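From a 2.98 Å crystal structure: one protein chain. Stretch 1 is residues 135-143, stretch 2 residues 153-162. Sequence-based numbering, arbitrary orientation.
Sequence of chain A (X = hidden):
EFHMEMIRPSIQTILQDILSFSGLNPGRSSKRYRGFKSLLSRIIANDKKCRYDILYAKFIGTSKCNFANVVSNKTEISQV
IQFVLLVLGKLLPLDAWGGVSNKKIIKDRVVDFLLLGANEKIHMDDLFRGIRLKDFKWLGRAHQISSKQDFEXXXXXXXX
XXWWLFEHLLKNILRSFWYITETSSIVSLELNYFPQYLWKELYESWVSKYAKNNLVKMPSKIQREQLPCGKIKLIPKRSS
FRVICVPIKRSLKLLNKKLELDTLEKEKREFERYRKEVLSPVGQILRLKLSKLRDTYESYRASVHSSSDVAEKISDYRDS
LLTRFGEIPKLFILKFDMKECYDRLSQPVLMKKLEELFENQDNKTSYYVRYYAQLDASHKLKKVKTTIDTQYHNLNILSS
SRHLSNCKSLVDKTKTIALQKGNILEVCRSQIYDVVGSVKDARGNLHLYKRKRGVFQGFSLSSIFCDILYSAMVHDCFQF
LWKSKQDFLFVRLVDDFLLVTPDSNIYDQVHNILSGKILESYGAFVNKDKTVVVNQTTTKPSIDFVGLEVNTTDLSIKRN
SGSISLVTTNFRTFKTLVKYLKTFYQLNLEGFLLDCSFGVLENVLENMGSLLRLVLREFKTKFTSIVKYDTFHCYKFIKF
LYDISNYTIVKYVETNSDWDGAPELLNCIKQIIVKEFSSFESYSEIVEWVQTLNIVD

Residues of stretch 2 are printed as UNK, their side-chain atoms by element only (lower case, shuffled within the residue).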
ATOM      1  N   ASP A 135     -15.701  -1.267 -37.895  1.00 85.22           N
ATOM      2  CA  ASP A 135     -17.036  -1.669 -37.465  1.00 78.73           C
ATOM      3  C   ASP A 135     -17.789  -0.564 -36.733  1.00 91.36           C
ATOM      4  O   ASP A 135     -19.002  -0.693 -36.540  1.00103.33           O
ATOM      5  CB  ASP A 135     -16.947  -2.907 -36.572  1.00 77.98           C
ATOM      6  CG  ASP A 135     -16.324  -4.093 -37.282  1.00 88.38           C
ATOM      7  OD1 ASP A 135     -15.981  -3.959 -38.474  1.00 79.02           O
ATOM      8  OD2 ASP A 135     -16.179  -5.160 -36.648  1.00103.92           O
ATOM      9  N   PHE A 136     -17.110   0.507 -36.321  1.00 85.80           N
ATOM     10  CA  PHE A 136     -17.769   1.642 -35.675  1.00 86.18           C
ATOM     11  C   PHE A 136     -18.199   2.615 -36.765  1.00100.55           C
ATOM     12  O   PHE A 136     -17.427   3.467 -37.210  1.00110.71           O
ATOM     13  CB  PHE A 136     -16.847   2.305 -34.661  1.00 86.64           C
ATOM     14  CG  PHE A 136     -16.687   1.532 -33.385  1.00 78.92           C
ATOM     15  CD1 PHE A 136     -15.756   0.514 -33.290  1.00 78.65           C
ATOM     16  CD2 PHE A 136     -17.458   1.835 -32.275  1.00 78.51           C
ATOM     17  CE1 PHE A 136     -15.601  -0.194 -32.116  1.00 77.99           C
ATOM     18  CE2 PHE A 136     -17.309   1.130 -31.097  1.00 77.77           C
ATOM     19  CZ  PHE A 136     -16.378   0.113 -31.017  1.00 86.31           C
ATOM     20  N   LYS A 137     -19.453   2.483 -37.200  1.00 84.94           N
ATOM     21  CA  LYS A 137     -19.949   3.308 -38.297  1.00 81.78           C
ATOM     22  C   LYS A 137     -20.193   4.745 -37.855  1.00 83.00           C
ATOM     23  O   LYS A 137     -19.964   5.684 -38.626  1.00 93.03           O
ATOM     24  CB  LYS A 137     -21.227   2.696 -38.867  1.00121.64           C
ATOM     25  CG  LYS A 137     -21.046   1.287 -39.407  1.00128.63           C
ATOM     26  CD  LYS A 137     -20.043   1.253 -40.552  1.00 95.54           C
ATOM     27  CE  LYS A 137     -19.861  -0.163 -41.071  1.00 82.01           C
ATOM     28  NZ  LYS A 137     -18.980  -0.220 -42.268  1.00 81.42           N
ATOM     29  N   TRP A 138     -20.660   4.941 -36.621  1.00 82.57           N
ATOM     30  CA  TRP A 138     -21.033   6.271 -36.147  1.00 98.21           C
ATOM     31  C   TRP A 138     -19.834   7.172 -35.849  1.00107.89           C
ATOM     32  O   TRP A 138     -20.043   8.331 -35.471  1.00 86.28           O
ATOM     33  CB  TRP A 138     -21.916   6.151 -34.904  1.00 83.29           C
ATOM     34  CG  TRP A 138     -21.359   5.243 -33.857  1.00 81.76           C
ATOM     35  CD1 TRP A 138     -21.624   3.913 -33.697  1.00 80.38           C
ATOM     36  CD2 TRP A 138     -20.436   5.594 -32.822  1.00 82.58           C
ATOM     37  NE1 TRP A 138     -20.926   3.416 -32.625  1.00 79.51           N
ATOM     38  CE2 TRP A 138     -20.186   4.428 -32.071  1.00 87.46           C
ATOM     39  CE3 TRP A 138     -19.797   6.782 -32.455  1.00 82.91           C
ATOM     40  CZ2 TRP A 138     -19.325   4.416 -30.975  1.00 79.90           C
ATOM     41  CZ3 TRP A 138     -18.944   6.768 -31.370  1.00 87.54           C
ATOM     42  CH2 TRP A 138     -18.715   5.594 -30.643  1.00 81.02           C
ATOM     43  N   LEU A 139     -18.598   6.690 -36.008  1.00101.35           N
ATOM     44  CA  LEU A 139     -17.440   7.552 -35.798  1.00103.09           C
ATOM     45  C   LEU A 139     -17.380   8.688 -36.812  1.00115.19           C
ATOM     46  O   LEU A 139     -16.682   9.680 -36.577  1.00113.81           O
ATOM     47  CB  LEU A 139     -16.149   6.735 -35.851  1.00 85.20           C
ATOM     48  CG  LEU A 139     -15.891   5.794 -34.674  1.00 83.59           C
ATOM     49  CD1 LEU A 139     -14.554   5.088 -34.831  1.00 83.58           C
ATOM     50  CD2 LEU A 139     -15.951   6.551 -33.358  1.00 83.81           C
ATOM     51  N   GLY A 140     -18.089   8.560 -37.933  1.00100.43           N
ATOM     52  CA  GLY A 140     -18.211   9.639 -38.892  1.00103.25           C
ATOM     53  C   GLY A 140     -19.574   9.580 -39.548  1.00120.17           C
ATOM     54  O   GLY A 140     -20.328   8.620 -39.378  1.00122.73           O
ATOM     55  N   ARG A 141     -19.887  10.633 -40.307  1.00101.21           N
ATOM     56  CA  ARG A 141     -21.169  10.665 -41.002  1.00107.73           C
ATOM     57  C   ARG A 141     -21.208   9.662 -42.148  1.00126.12           C
ATOM     58  O   ARG A 141     -22.281   9.151 -42.486  1.00133.36           O
ATOM     59  CB  ARG A 141     -21.462  12.079 -41.504  1.00 96.48           C
ATOM     60  CG  ARG A 141     -20.449  12.625 -42.488  1.00113.23           C
ATOM     61  CD  ARG A 141     -20.716  14.092 -42.801  1.00156.66           C
ATOM     62  NE  ARG A 141     -22.024  14.306 -43.417  1.00136.97           N
ATOM     63  CZ  ARG A 141     -23.105  14.720 -42.763  1.00129.39           C
ATOM     64  NH1 ARG A 141     -23.042  14.969 -41.462  1.00129.27           N
ATOM     65  NH2 ARG A 141     -24.251  14.886 -43.410  1.00147.84           N
ATOM     66  N   ALA A 142     -20.060   9.366 -42.748  1.00124.80           N
ATOM     67  CA  ALA A 142     -19.948   8.331 -43.766  1.00 99.72           C
ATOM     68  C   ALA A 142     -19.494   7.028 -43.121  1.00102.56           C
ATOM     69  O   ALA A 142     -18.692   7.035 -42.183  1.00127.57           O
ATOM     70  CB  ALA A 142     -18.968   8.743 -44.865  1.00137.64           C
ATOM     71  N   HIS A 143     -20.021   5.910 -43.620  1.00120.05           N
ATOM     72  CA  HIS A 143     -19.666   4.608 -43.072  1.00121.41           C
ATOM     73  C   HIS A 143     -18.289   4.133 -43.516  1.00112.92           C
ATOM     74  O   HIS A 143     -17.671   3.328 -42.811  1.00103.88           O
ATOM     75  CB  HIS A 143     -20.716   3.565 -43.465  1.00120.32           C
ATOM     76  CG  HIS A 143     -22.066   3.813 -42.869  1.00147.90           C
ATOM     77  ND1 HIS A 143     -22.610   3.004 -41.894  1.00152.24           N
ATOM     78  CD2 HIS A 143     -22.983   4.781 -43.109  1.00155.10           C
ATOM     79  CE1 HIS A 143     -23.803   3.461 -41.560  1.00130.95           C
ATOM     80  NE2 HIS A 143     -24.054   4.538 -42.282  1.00151.11           N
ATOM     81  N   UNK A 153      -8.739  10.979 -37.367  1.00 98.20           N
ATOM     82  CA  UNK A 153      -9.753  11.615 -36.531  1.00 97.53           C
ATOM     83  C   UNK A 153     -10.667  10.580 -35.884  1.00106.73           C
ATOM     84  O   UNK A 153     -10.999  10.694 -34.698  1.00 98.85           O
ATOM     85  c   UNK A 153     -11.904  14.710 -37.484  1.00102.16           C
ATOM     86  c   UNK A 153     -10.917  14.027 -35.309  1.00 99.95           C
ATOM     87  c   UNK A 153     -10.557  12.619 -37.357  1.00 99.15           C
ATOM     88  c   UNK A 153     -11.525  13.535 -36.607  1.00 99.43           C
ATOM     89  N   UNK A 154     -11.084   9.561 -36.644  1.00 97.28           N
ATOM     90  CA  UNK A 154     -11.890   8.493 -36.058  1.00 90.32           C
ATOM     91  C   UNK A 154     -11.095   7.672 -35.053  1.00 93.46           C
ATOM     92  O   UNK A 154     -11.668   7.168 -34.079  1.00 94.28           O
ATOM     93  n   UNK A 154     -16.431   7.835 -41.742  1.00100.81           N
ATOM     94  c   UNK A 154     -14.269   7.264 -38.835  1.00100.44           C
ATOM     95  n   UNK A 154     -16.168   5.958 -40.448  1.00103.54           N
ATOM     96  c   UNK A 154     -13.395   8.268 -38.112  1.00108.54           C
ATOM     97  c   UNK A 154     -12.448   7.581 -37.151  1.00 89.33           C
ATOM     98  c   UNK A 154     -15.852   7.216 -40.722  1.00115.85           C
ATOM     99  n   UNK A 154     -14.960   7.858 -39.975  1.00104.47           N
ATOM    100  N   UNK A 155      -9.788   7.509 -35.277  1.00 92.97           N
ATOM    101  CA  UNK A 155      -8.962   6.761 -34.332  1.00 89.88           C
ATOM    102  C   UNK A 155      -8.889   7.467 -32.985  1.00 90.03           C
ATOM    103  O   UNK A 155      -8.979   6.824 -31.933  1.00 88.62           O
ATOM    104  c   UNK A 155      -6.700   5.766 -33.925  1.00 91.30           C
ATOM    105  c   UNK A 155      -7.559   6.555 -34.904  1.00 91.65           C
ATOM    106  o   UNK A 155      -7.643   5.839 -36.143  1.00 91.53           O
ATOM    107  N   UNK A 156      -8.719   8.790 -32.997  1.00 98.34           N
ATOM    108  CA  UNK A 156      -8.706   9.545 -31.747  1.00103.01           C
ATOM    109  C   UNK A 156     -10.063   9.485 -31.060  1.00102.89           C
ATOM    110  O   UNK A 156     -10.150   9.264 -29.846  1.00115.56           O
ATOM    111  c   UNK A 156      -8.295  10.993 -32.012  1.00101.47           C
ATOM    112  N   UNK A 157     -11.139   9.686 -31.824  1.00 93.44           N
ATOM    113  CA  UNK A 157     -12.478   9.658 -31.243  1.00 88.82           C
ATOM    114  C   UNK A 157     -12.795   8.293 -30.642  1.00 90.85           C
ATOM    115  O   UNK A 157     -13.355   8.208 -29.543  1.00 92.47           O
ATOM    116  c   UNK A 157     -16.264  11.017 -29.895  1.00 88.67           C
ATOM    117  c   UNK A 157     -17.386  10.902 -30.691  1.00 88.70           C
ATOM    118  c   UNK A 157     -13.515  10.034 -32.301  1.00 89.22           C
ATOM    119  c   UNK A 157     -17.257  10.507 -32.008  1.00 88.22           C
ATOM    120  c   UNK A 157     -16.007  10.228 -32.525  1.00105.81           C
ATOM    121  c   UNK A 157     -15.018  10.738 -30.417  1.00 90.88           C
ATOM    122  c   UNK A 157     -14.873  10.343 -31.737  1.00103.08           C
ATOM    123  N   UNK A 158     -12.444   7.213 -31.347  1.00101.52           N
ATOM    124  CA  UNK A 158     -12.715   5.876 -30.827  1.00 86.21           C
ATOM    125  C   UNK A 158     -11.980   5.631 -29.516  1.00102.92           C
ATOM    126  O   UNK A 158     -12.540   5.043 -28.583  1.00 89.31           O
ATOM    127  c   UNK A 158     -11.845   2.382 -32.318  1.00 94.62           C
ATOM    128  c   UNK A 158     -14.017   3.069 -31.248  1.00 80.54           C
ATOM    129  c   UNK A 158     -12.327   4.817 -31.857  1.00 83.41           C
ATOM    130  c   UNK A 158     -12.531   3.376 -31.387  1.00 81.82           C
ATOM    131  N   UNK A 159     -10.719   6.066 -29.428  1.00 94.63           N
ATOM    132  CA  UNK A 159      -9.968   5.902 -28.186  1.00 93.69           C
ATOM    133  C   UNK A 159     -10.588   6.716 -27.057  1.00 96.84           C
ATOM    134  O   UNK A 159     -10.638   6.257 -25.910  1.00 85.92           O
ATOM    135  c   UNK A 159      -6.288   5.818 -29.474  1.00127.97           C
ATOM    136  c   UNK A 159      -7.734   5.370 -29.323  1.00101.57           C
ATOM    137  c   UNK A 159      -5.526   4.921 -30.436  1.00117.86           C
ATOM    138  n   UNK A 159      -4.121   5.380 -30.627  1.00131.53           N
ATOM    139  c   UNK A 159      -8.507   6.297 -28.396  1.00 87.02           C
ATOM    140  N   UNK A 160     -11.062   7.926 -27.361  1.00104.89           N
ATOM    141  CA  UNK A 160     -11.747   8.714 -26.349  1.00 86.18           C
ATOM    142  C   UNK A 160     -13.058   8.087 -25.921  1.00 91.57           C
ATOM    143  O   UNK A 160     -13.381   8.055 -24.730  1.00 92.32           O
ATOM    144  N   UNK A 161     -13.830   7.580 -26.886  1.00109.37           N
ATOM    145  CA  UNK A 161     -15.078   6.894 -26.568  1.00 82.25           C
ATOM    146  C   UNK A 161     -14.827   5.686 -25.673  1.00 81.50           C
ATOM    147  O   UNK A 161     -15.520   5.489 -24.668  1.00 86.49           O
ATOM    148  c   UNK A 161     -19.059   3.776 -27.279  1.00 89.75           C
ATOM    149  c   UNK A 161     -19.246   5.129 -27.071  1.00 79.72           C
ATOM    150  c   UNK A 161     -18.190   5.997 -27.258  1.00 86.73           C
ATOM    151  c   UNK A 161     -17.831   3.293 -27.671  1.00 82.00           C
ATOM    152  c   UNK A 161     -16.783   4.169 -27.856  1.00 98.54           C
ATOM    153  c   UNK A 161     -15.787   6.485 -27.858  1.00 81.85           C
ATOM    154  o   UNK A 161     -20.103   2.898 -27.096  1.00105.88           O
ATOM    155  c   UNK A 161     -16.941   5.533 -27.652  1.00103.10           C
ATOM    156  N   UNK A 162     -13.836   4.861 -26.023  1.00 80.73           N
ATOM    157  CA  UNK A 162     -13.499   3.715 -25.184  1.00 92.60           C
ATOM    158  C   UNK A 162     -13.021   4.148 -23.805  1.00 81.55           C
ATOM    159  O   UNK A 162     -13.270   3.450 -22.815  1.00 88.17           O
ATOM    160  c   UNK A 162     -12.438   2.853 -25.866  1.00 80.03           C
ATOM    161  c   UNK A 162     -12.875   2.133 -27.142  1.00 82.84           C
ATOM    162  c   UNK A 162     -14.085   1.254 -26.873  1.00 78.28           C
ATOM    163  c   UNK A 162     -11.733   1.315 -27.718  1.00 84.12           C
TER

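Stretch 2 is a continuous helical segment lying against the irregular chain of stretch 1, and its side chains can be identified in turn from their atoms. Position 153 carries four carbons, forked at the second, and makes no contact with stretch 1. The fork beyond a single unbranched carbon marks it as Leu153.

At position 154 three carbons lead to a nitrogen and then to a carbon bearing two more nitrogens. One terminal nitrogen lies 2.4 Å from Ala142 O, and the chain leading to it runs past Leu139. This guanidinium identifies Arg154. Its NH2 donates a very short hydrogen bond to Ala142 O, with an N-H...O angle of 135°, and Ala142 O and His143 O both lie near the guanidinium plane. Gly140 N sits over one face, 3.8 Å from Arg154 NE. The absence of a side chain at Gly140 matters here, since an ideal CB would fall 2.6 Å from Arg154 NH2 and clash.

Position 155 has one carbon carrying an oxygen and a second carbon. It points away from stretch 1 and is Thr155. Position 156 has a single side-chain carbon, out of reach of stretch 1, and is Ala156.

Seven carbons at position 157, one followed by a ring of six, pack against Leu139 and Trp138. With no oxygen on the ring, this is Phe157. Its CD2 is 3.8 Å from Leu139 CD2, while its CE2 lies 4.2 Å from Trp138 CZ3, at the edge of the indole.

Position 158 again shows four carbons forked at the second. Its CB, 3.7 Å from Leu139 CD1, points sideways, but the end of the side chain comes nearer and meets Phe136. The residue is Leu158, with chi1 t and chi2 p. Its CD1 stands 3.5 Å from the centroid of the Phe136 ring and 3° off the normal, an almost ideal CH-pi contact.

Four carbons in a row ending in nitrogen identify position 159 as Lys159, extended and out of reach. Position 160 has no side-chain atoms and is Gly160.

At position 161 one carbon leads to a six-carbon ring bearing an oxygen, and Trp138 approaches its face. This is Tyr161. Trp138 CH2 comes within 3.4 Å of Tyr161 CD1, and the edge of the indole's six-membered ring is directed at the tyrosine face, with centroids 4.6 Å apart and planes at 69°. Position 162 has four carbons forked at the second and is Leu162, whose CD2 stays 4.9 Å from Phe136 CZ.

The contact combines an apolar surface with a polar anchor. Residues 154, 157, 158 and 161, spaced i, i+3, i+4, i+7, and so on one side of the helix, face Phe136, Trp138 and Leu139, which pack against Phe157, Leu158 and Tyr161. Arg154 extends past Leu139, its CD 3.6 Å from Leu139 CB, and ties the loop to the helix through Ala142 O. Together the two stretches bury 552 Å².

Stretch 2, residues 153-162: LRTAFLKGYL
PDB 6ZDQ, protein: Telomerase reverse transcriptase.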